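Long-range contacts in CRISPR-associated protein, Cse1 family (Acidimicrobium ferrooxidans, PDB 4H3T), which probably acts as the large subunit of a type I-E CRISPR Cascade complex, helping this RNA-guided machinery to recognise invading DNA: residues P19-R23 and H40-D46; D116-A120 and T177-G181. The protein carries 1 engineered substitution. The contacts are given in a common frame with arbitrary orientation. Residue numbers count along the deposited sequence, not the author numbering.

Contacts 1 and 2 illustrate how backbone hydrogen bonding joins distant parts of a chain at two levels of regularity. In contact 1, residues 19-23 and 40-46 pair as neighbouring antiparallel strands of a small sheet, disturbed by one bulge. In contact 2, residues 116-120 and 177-181 belong to loops, and a single backbone bridge with two hydrogen bonds joins them. The contacts follow one another in the sequence and do not touch: their centres lie 39 Å apart and their nearest atoms about 24 Å. Contact 1 is centred 19 Å from the centre of the chain, whereas contact 2 sits further out, at 32 Å. All four segments fall within the Cse1 family region.

Contact 1. Residues P19-R23 and H40-D46; sequences PVRFR and HTIVGFD
Strands 19-22 and 42-45 run antiparallel, their axes approaching to 4.6 Å at 152°. Val-20 pairs with Phe-45 and Phe-22 with Ile-42 as non-hydrogen-bonded pairs, CA atoms 4.3 Å apart and side chains diverging. Between them, Arg-21 N donates to Gly-44 O (2.9 Å) and Val-43 N to Arg-21 O (2.8 Å). Asp-46 N to Pro-19 O (2.8 Å) and Arg-23 N to Thr-41 O (2.9 Å) extend the pairing at its two ends; at the second, Arg-23 NH1 also donates a hydrogen bond to His-40 O (2.9 Å). A water donates to Val-20 O (3.0 Å) and Asp-46 OD2 (2.6 Å), which also pairs with Arg-27. Apolar contacts join Val-20 CB to Ile-42 CG2 (3.8 Å) and Phe-22 CE1 to Ile-42 CG1 (3.6 Å), chi1 m turning the Phe-22 ring back although its CA-to-CB bond points away. Helix-like Val-43 (-70°/-52°) and fully extended Gly-44 (171°/-174°) both face Arg-21: a classic beta bulge in a three-stranded antiparallel sheet centred on strand 18-22.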
ATOM      1  N   PRO A  19     -11.092 -14.254   2.284  1.00 42.09           N
ATOM      2  CA  PRO A  19     -11.759 -14.210   0.969  1.00 41.96           C
ATOM      3  C   PRO A  19     -10.743 -14.238  -0.164  1.00 42.66           C
ATOM      4  O   PRO A  19      -9.797 -13.445  -0.203  1.00 40.08           O
ATOM      5  CB  PRO A  19     -12.554 -12.899   1.003  1.00 42.13           C
ATOM      6  CG  PRO A  19     -12.023 -12.140   2.104  1.00 44.71           C
ATOM      7  CD  PRO A  19     -11.089 -12.933   2.923  1.00 41.51           C
ATOM      8  N   VAL A  20     -10.947 -15.147  -1.077  1.00 40.31           N
ATOM      9  CA  VAL A  20     -10.042 -15.324  -2.205  1.00 40.36           C
ATOM     10  C   VAL A  20     -10.831 -15.478  -3.478  1.00 46.45           C
ATOM     11  O   VAL A  20     -12.019 -15.776  -3.462  1.00 45.21           O
ATOM     12  CB  VAL A  20      -9.078 -16.523  -2.014  1.00 43.84           C
ATOM     13  CG1 VAL A  20      -8.193 -16.319  -0.806  1.00 43.13           C
ATOM     14  CG2 VAL A  20      -9.843 -17.831  -1.909  1.00 46.41           C
ATOM     15  N   ARG A  21     -10.134 -15.311  -4.585  1.00 43.13           N
ATOM     16  CA  ARG A  21     -10.654 -15.568  -5.919  1.00 45.26           C
ATOM     17  C   ARG A  21      -9.869 -16.749  -6.509  1.00 48.08           C
ATOM     18  O   ARG A  21      -8.643 -16.731  -6.509  1.00 47.58           O
ATOM     19  CB  ARG A  21     -10.509 -14.326  -6.786  1.00 45.16           C
ATOM     20  CG  ARG A  21     -10.930 -14.536  -8.245  1.00 51.52           C
ATOM     21  CD  ARG A  21     -10.556 -13.273  -9.013  1.00 66.80           C
ATOM     22  NE  ARG A  21     -11.576 -12.234  -8.905  1.00 74.89           N
ATOM     23  CZ  ARG A  21     -12.716 -12.205  -9.599  1.00 96.58           C
ATOM     24  NH1 ARG A  21     -13.021 -13.191 -10.442  1.00 89.96           N
ATOM     25  NH2 ARG A  21     -13.569 -11.200  -9.441  1.00 87.17           N
ATOM     26  N   PHE A  22     -10.570 -17.783  -6.938  1.00 48.50           N
ATOM     27  CA  PHE A  22      -9.973 -18.995  -7.473  1.00 50.51           C
ATOM     28  C   PHE A  22      -9.703 -18.817  -8.968  1.00 55.24           C
ATOM     29  O   PHE A  22     -10.347 -17.981  -9.596  1.00 53.65           O
ATOM     30  CB  PHE A  22     -10.876 -20.200  -7.211  1.00 53.66           C
ATOM     31  CG  PHE A  22     -10.768 -20.722  -5.799  1.00 52.60           C
ATOM     32  CD1 PHE A  22      -9.823 -21.682  -5.474  1.00 53.69           C
ATOM     33  CD2 PHE A  22     -11.607 -20.243  -4.790  1.00 53.25           C
ATOM     34  CE1 PHE A  22      -9.695 -22.138  -4.171  1.00 52.54           C
ATOM     35  CE2 PHE A  22     -11.551 -20.780  -3.512  1.00 53.58           C
ATOM     36  CZ  PHE A  22     -10.627 -21.759  -3.217  1.00 52.31           C
ATOM     37  N   ARG A  23      -8.735 -19.570  -9.522  1.00 54.39           N
ATOM     38  CA  ARG A  23      -8.393 -19.517 -10.958  1.00 55.33           C
ATOM     39  C   ARG A  23      -9.596 -19.936 -11.841  1.00 60.75           C
ATOM     40  O   ARG A  23      -9.738 -19.416 -12.933  1.00 59.97           O
ATOM     41  CB  ARG A  23      -7.171 -20.395 -11.268  1.00 58.49           C
ATOM     42  CG  ARG A  23      -5.894 -19.801 -10.739  1.00 61.76           C
ATOM     43  CD  ARG A  23      -4.768 -20.817 -10.734  1.00 70.40           C
ATOM     44  NE  ARG A  23      -4.133 -20.913 -12.043  1.00 69.36           N
ATOM     45  CZ  ARG A  23      -3.205 -21.806 -12.381  1.00 89.86           C
ATOM     46  NH1 ARG A  23      -2.771 -22.700 -11.490  1.00 71.83           N
ATOM     47  NH2 ARG A  23      -2.698 -21.811 -13.611  1.00 77.08           N
ATOM     48  N   HIS A  40      -1.740 -22.622  -5.077  1.00 50.80           N
ATOM     49  CA  HIS A  40      -1.469 -22.729  -6.517  1.00 51.54           C
ATOM     50  C   HIS A  40      -2.763 -22.695  -7.382  1.00 55.60           C
ATOM     51  O   HIS A  40      -2.668 -22.622  -8.602  1.00 57.40           O
ATOM     52  CB  HIS A  40      -0.685 -24.007  -6.800  1.00 53.22           C
ATOM     53  CG  HIS A  40      -1.420 -25.251  -6.408  1.00 55.58           C
ATOM     54  ND1 HIS A  40      -1.774 -25.498  -5.089  1.00 54.28           N
ATOM     55  CD2 HIS A  40      -1.916 -26.241  -7.187  1.00 60.29           C
ATOM     56  CE1 HIS A  40      -2.433 -26.654  -5.109  1.00 56.64           C
ATOM     57  NE2 HIS A  40      -2.519 -27.144  -6.343  1.00 59.41           N
ATOM     58  N   THR A  41      -3.951 -22.794  -6.762  1.00 51.35           N
ATOM     59  CA  THR A  41      -5.261 -22.797  -7.469  1.00 51.64           C
ATOM     60  C   THR A  41      -5.968 -21.439  -7.284  1.00 53.92           C
ATOM     61  O   THR A  41      -7.042 -21.211  -7.840  1.00 53.93           O
ATOM     62  CB  THR A  41      -6.181 -23.939  -6.944  1.00 56.34           C
ATOM     63  OG1 THR A  41      -6.719 -23.589  -5.666  1.00 52.82           O
ATOM     64  CG2 THR A  41      -5.498 -25.286  -6.878  1.00 65.20           C
ATOM     65  N   ILE A  42      -5.376 -20.559  -6.468  1.00 48.83           N
ATOM     66  CA  ILE A  42      -5.945 -19.244  -6.123  1.00 47.23           C
ATOM     67  C   ILE A  42      -5.257 -18.166  -6.877  1.00 49.92           C
ATOM     68  O   ILE A  42      -4.034 -18.181  -6.978  1.00 49.41           O
ATOM     69  CB  ILE A  42      -5.810 -19.057  -4.573  1.00 47.31           C
ATOM     70  CG1 ILE A  42      -6.690 -20.129  -3.847  1.00 48.31           C
ATOM     71  CG2 ILE A  42      -6.143 -17.660  -4.132  1.00 44.07           C
ATOM     72  CD1 ILE A  42      -6.427 -20.252  -2.304  1.00 45.92           C
ATOM     73  N   VAL A  43      -6.035 -17.221  -7.417  1.00 48.36           N
ATOM     74  CA  VAL A  43      -5.524 -16.023  -8.092  1.00 47.30           C
ATOM     75  C   VAL A  43      -4.908 -15.111  -7.050  1.00 47.82           C
ATOM     76  O   VAL A  43      -3.756 -14.675  -7.164  1.00 47.59           O
ATOM     77  CB  VAL A  43      -6.629 -15.277  -8.911  1.00 51.78           C
ATOM     78  CG1 VAL A  43      -6.119 -13.935  -9.505  1.00 51.48           C
ATOM     79  CG2 VAL A  43      -7.130 -16.163 -10.040  1.00 52.83           C
ATOM     80  N   GLY A  44      -5.684 -14.847  -6.027  1.00 44.72           N
ATOM     81  CA  GLY A  44      -5.271 -13.980  -4.940  1.00 43.22           C
ATOM     82  C   GLY A  44      -6.382 -13.658  -3.991  1.00 45.01           C
ATOM     83  O   GLY A  44      -7.471 -14.225  -4.072  1.00 42.11           O
ATOM     84  N   PHE A  45      -6.070 -12.760  -3.055  1.00 43.15           N
ATOM     85  CA  PHE A  45      -7.009 -12.235  -2.086  1.00 42.50           C
ATOM     86  C   PHE A  45      -8.129 -11.530  -2.787  1.00 45.05           C
ATOM     87  O   PHE A  45      -7.913 -10.997  -3.825  1.00 43.84           O
ATOM     88  CB  PHE A  45      -6.329 -11.268  -1.113  1.00 42.33           C
ATOM     89  CG  PHE A  45      -5.501 -11.962  -0.066  1.00 42.63           C
ATOM     90  CD1 PHE A  45      -6.105 -12.721   0.929  1.00 46.79           C
ATOM     91  CD2 PHE A  45      -4.115 -11.846  -0.061  1.00 42.59           C
ATOM     92  CE1 PHE A  45      -5.327 -13.382   1.886  1.00 47.26           C
ATOM     93  CE2 PHE A  45      -3.346 -12.540   0.865  1.00 44.84           C
ATOM     94  CZ  PHE A  45      -3.942 -13.273   1.838  1.00 43.59           C
ATOM     95  N   ASP A  46      -9.340 -11.520  -2.206  1.00 41.70           N
ATOM     96  CA  ASP A  46     -10.492 -10.871  -2.795  1.00 41.35           C
ATOM     97  C   ASP A  46     -11.173 -10.071  -1.695  1.00 46.18           C
ATOM     98  O   ASP A  46     -12.294 -10.354  -1.314  1.00 44.93           O
ATOM     99  CB  ASP A  46     -11.379 -11.958  -3.386  1.00 44.94           C
ATOM    100  CG  ASP A  46     -12.646 -11.416  -4.010  1.00 53.93           C
ATOM    101  OD1 ASP A  46     -12.612 -10.299  -4.514  1.00 53.04           O
ATOM    102  OD2 ASP A  46     -13.659 -12.127  -4.006  1.00 56.20           O
TER
HETATM  103  O   HOH W   1     -13.948 -13.937  -2.130  1.00 47.18           O

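Contact 2. Residues D116-A120 and T177-G181; sequences DLEPA and TGAKG
Loops with 56 residues between them can still be stitched together by a few backbone atoms, and residues 177-181 do this against residues 116-120. The stitching begins at Gly-178, whose extended backbone (-77°/142°) presents its O to Ala-120 N at 2.9 Å with a nearly straight bond (167°); the same Gly-178 O lies 3.7 Å from Pro-119 CA. Ala-179, also extended (-102°/140°), is the residue opposite Pro-119, their CA atoms 4.7 Å apart. Its CA makes a CA-H...O contact with Glu-118 O (3.6 Å), and its CB meets Leu-117 CD1 at 4.0 Å. This is an isolated beta bridge between two irregular segments, flanked by one hydrogen bond on each side of the Pro-119 and Ala-179 pair. Leu-117, Pro-119 and Ala-179 all touch strand 275-289, through Leu-282 or Cys-284, so the bridged loops lie against that strand. At Lys-180 the second bond forms, N to Glu-118 O at 2.9 Å (168°). The Lys-180 side chain is trans at all four chi angles and extends along that of Glu-118: Lys-180 CD lies 3.5 Å from Glu-118 OE1, and Lys-180 NZ makes a long salt bridge of 3.8 Å to Glu-118 OE1. Lys-180 O then accepts from a water at 2.8 Å, which in turn accepts from Glu-118 N at 2.9 Å.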
ATOM      1  N   ASP A 116      -8.119 -11.776  29.380  1.00 47.57           N
ATOM      2  CA  ASP A 116      -8.746 -11.174  30.575  1.00 49.82           C
ATOM      3  C   ASP A 116      -8.809  -9.669  30.449  1.00 49.93           C
ATOM      4  O   ASP A 116      -8.859  -9.006  31.455  1.00 49.41           O
ATOM      5  CB  ASP A 116      -7.893 -11.570  31.818  1.00 55.14           C
ATOM      6  CG  ASP A 116      -7.844 -13.075  32.044  1.00 84.78           C
ATOM      7  OD1 ASP A 116      -8.944 -13.706  32.143  1.00 86.16           O
ATOM      8  OD2 ASP A 116      -6.719 -13.634  32.083  1.00 98.50           O
ATOM      9  N   LEU A 117      -8.665  -9.115  29.260  1.00 43.45           N
ATOM     10  CA  LEU A 117      -8.675  -7.653  29.102  1.00 43.08           C
ATOM     11  C   LEU A 117      -9.948  -7.013  29.667  1.00 47.29           C
ATOM     12  O   LEU A 117     -11.038  -7.451  29.361  1.00 46.76           O
ATOM     13  CB  LEU A 117      -8.555  -7.248  27.659  1.00 41.03           C
ATOM     14  CG  LEU A 117      -7.999  -5.816  27.371  1.00 43.30           C
ATOM     15  CD1 LEU A 117      -6.559  -5.657  27.840  1.00 44.85           C
ATOM     16  CD2 LEU A 117      -8.053  -5.536  25.882  1.00 43.07           C
ATOM     17  N   GLU A 118      -9.797  -5.977  30.450  1.00 43.86           N
ATOM     18  CA  GLU A 118     -10.904  -5.239  31.036  1.00 45.68           C
ATOM     19  C   GLU A 118     -10.674  -3.735  30.940  1.00 50.96           C
ATOM     20  O   GLU A 118      -9.544  -3.289  31.013  1.00 49.05           O
ATOM     21  CB  GLU A 118     -11.100  -5.600  32.524  1.00 50.17           C
ATOM     22  CG  GLU A 118     -11.566  -7.035  32.731  1.00 58.04           C
ATOM     23  CD  GLU A 118     -11.733  -7.409  34.193  1.00 91.67           C
ATOM     24  OE1 GLU A 118     -10.998  -6.849  35.040  1.00 74.22           O
ATOM     25  OE2 GLU A 118     -12.588  -8.272  34.494  1.00 98.74           O
ATOM     26  N   PRO A 119     -11.750  -2.929  30.842  1.00 49.72           N
ATOM     27  CA  PRO A 119     -11.563  -1.463  30.875  1.00 51.24           C
ATOM     28  C   PRO A 119     -11.069  -0.965  32.237  1.00 54.05           C
ATOM     29  O   PRO A 119     -11.397  -1.535  33.264  1.00 55.12           O
ATOM     30  CB  PRO A 119     -12.955  -0.926  30.530  1.00 53.39           C
ATOM     31  CG  PRO A 119     -13.904  -2.018  30.825  1.00 56.46           C
ATOM     32  CD  PRO A 119     -13.177  -3.315  30.804  1.00 51.12           C
ATOM     33  N   ALA A 120     -10.213   0.060  32.256  1.00 52.64           N
ATOM     34  CA  ALA A 120      -9.709   0.642  33.523  1.00 55.06           C
ATOM     35  C   ALA A 120     -10.830   1.288  34.365  1.00 65.17           C
ATOM     36  O   ALA A 120     -10.732   1.333  35.594  1.00 67.18           O
ATOM     37  CB  ALA A 120      -8.648   1.674  33.240  1.00 56.45           C
ATOM     38  N   THR A 177      -8.716   4.147  24.835  1.00 47.57           N
ATOM     39  CA  THR A 177      -9.427   3.517  25.972  1.00 48.00           C
ATOM     40  C   THR A 177      -8.392   2.880  26.887  1.00 49.48           C
ATOM     41  O   THR A 177      -7.573   2.099  26.397  1.00 46.35           O
ATOM     42  CB  THR A 177     -10.369   2.384  25.384  1.00 58.99           C
ATOM     43  OG1 THR A 177     -11.316   2.949  24.488  1.00 62.94           O
ATOM     44  CG2 THR A 177     -11.111   1.618  26.427  1.00 62.23           C
ATOM     45  N   GLY A 178      -8.408   3.211  28.168  1.00 46.07           N
ATOM     46  CA  GLY A 178      -7.442   2.658  29.089  1.00 46.35           C
ATOM     47  C   GLY A 178      -7.792   1.230  29.466  1.00 49.48           C
ATOM     48  O   GLY A 178      -8.953   0.921  29.740  1.00 47.73           O
ATOM     49  N   ALA A 179      -6.780   0.385  29.611  1.00 48.20           N
ATOM     50  CA  ALA A 179      -6.968  -0.985  30.062  1.00 47.98           C
ATOM     51  C   ALA A 179      -6.585  -1.098  31.531  1.00 50.44           C
ATOM     52  O   ALA A 179      -5.546  -0.562  31.965  1.00 47.22           O
ATOM     53  CB  ALA A 179      -6.131  -1.944  29.233  1.00 48.23           C
ATOM     54  N   LYS A 180      -7.367  -1.876  32.276  1.00 46.83           N
ATOM     55  CA  LYS A 180      -7.033  -2.176  33.659  1.00 49.62           C
ATOM     56  C   LYS A 180      -5.728  -2.969  33.689  1.00 52.66           C
ATOM     57  O   LYS A 180      -5.527  -3.856  32.847  1.00 48.77           O
ATOM     58  CB  LYS A 180      -8.161  -2.992  34.286  1.00 52.35           C
ATOM     59  CG  LYS A 180      -7.979  -3.282  35.772  1.00 64.87           C
ATOM     60  CD  LYS A 180      -9.159  -4.146  36.272  1.00 72.04           C
ATOM     61  CE  LYS A 180      -9.291  -4.132  37.777  1.00 95.36           C
ATOM     62  NZ  LYS A 180     -10.548  -4.790  38.234  1.00103.98           N
ATOM     63  N   GLY A 181      -4.835  -2.610  34.595  1.00 50.56           N
ATOM     64  CA  GLY A 181      -3.528  -3.256  34.705  1.00 51.61           C
ATOM     65  C   GLY A 181      -2.439  -2.602  33.862  1.00 56.92           C
ATOM     66  O   GLY A 181      -1.290  -3.049  33.892  1.00 56.53           O
TER
HETATM   67  O   HOH W   2      -7.070  -5.736  31.497  1.00 47.32           O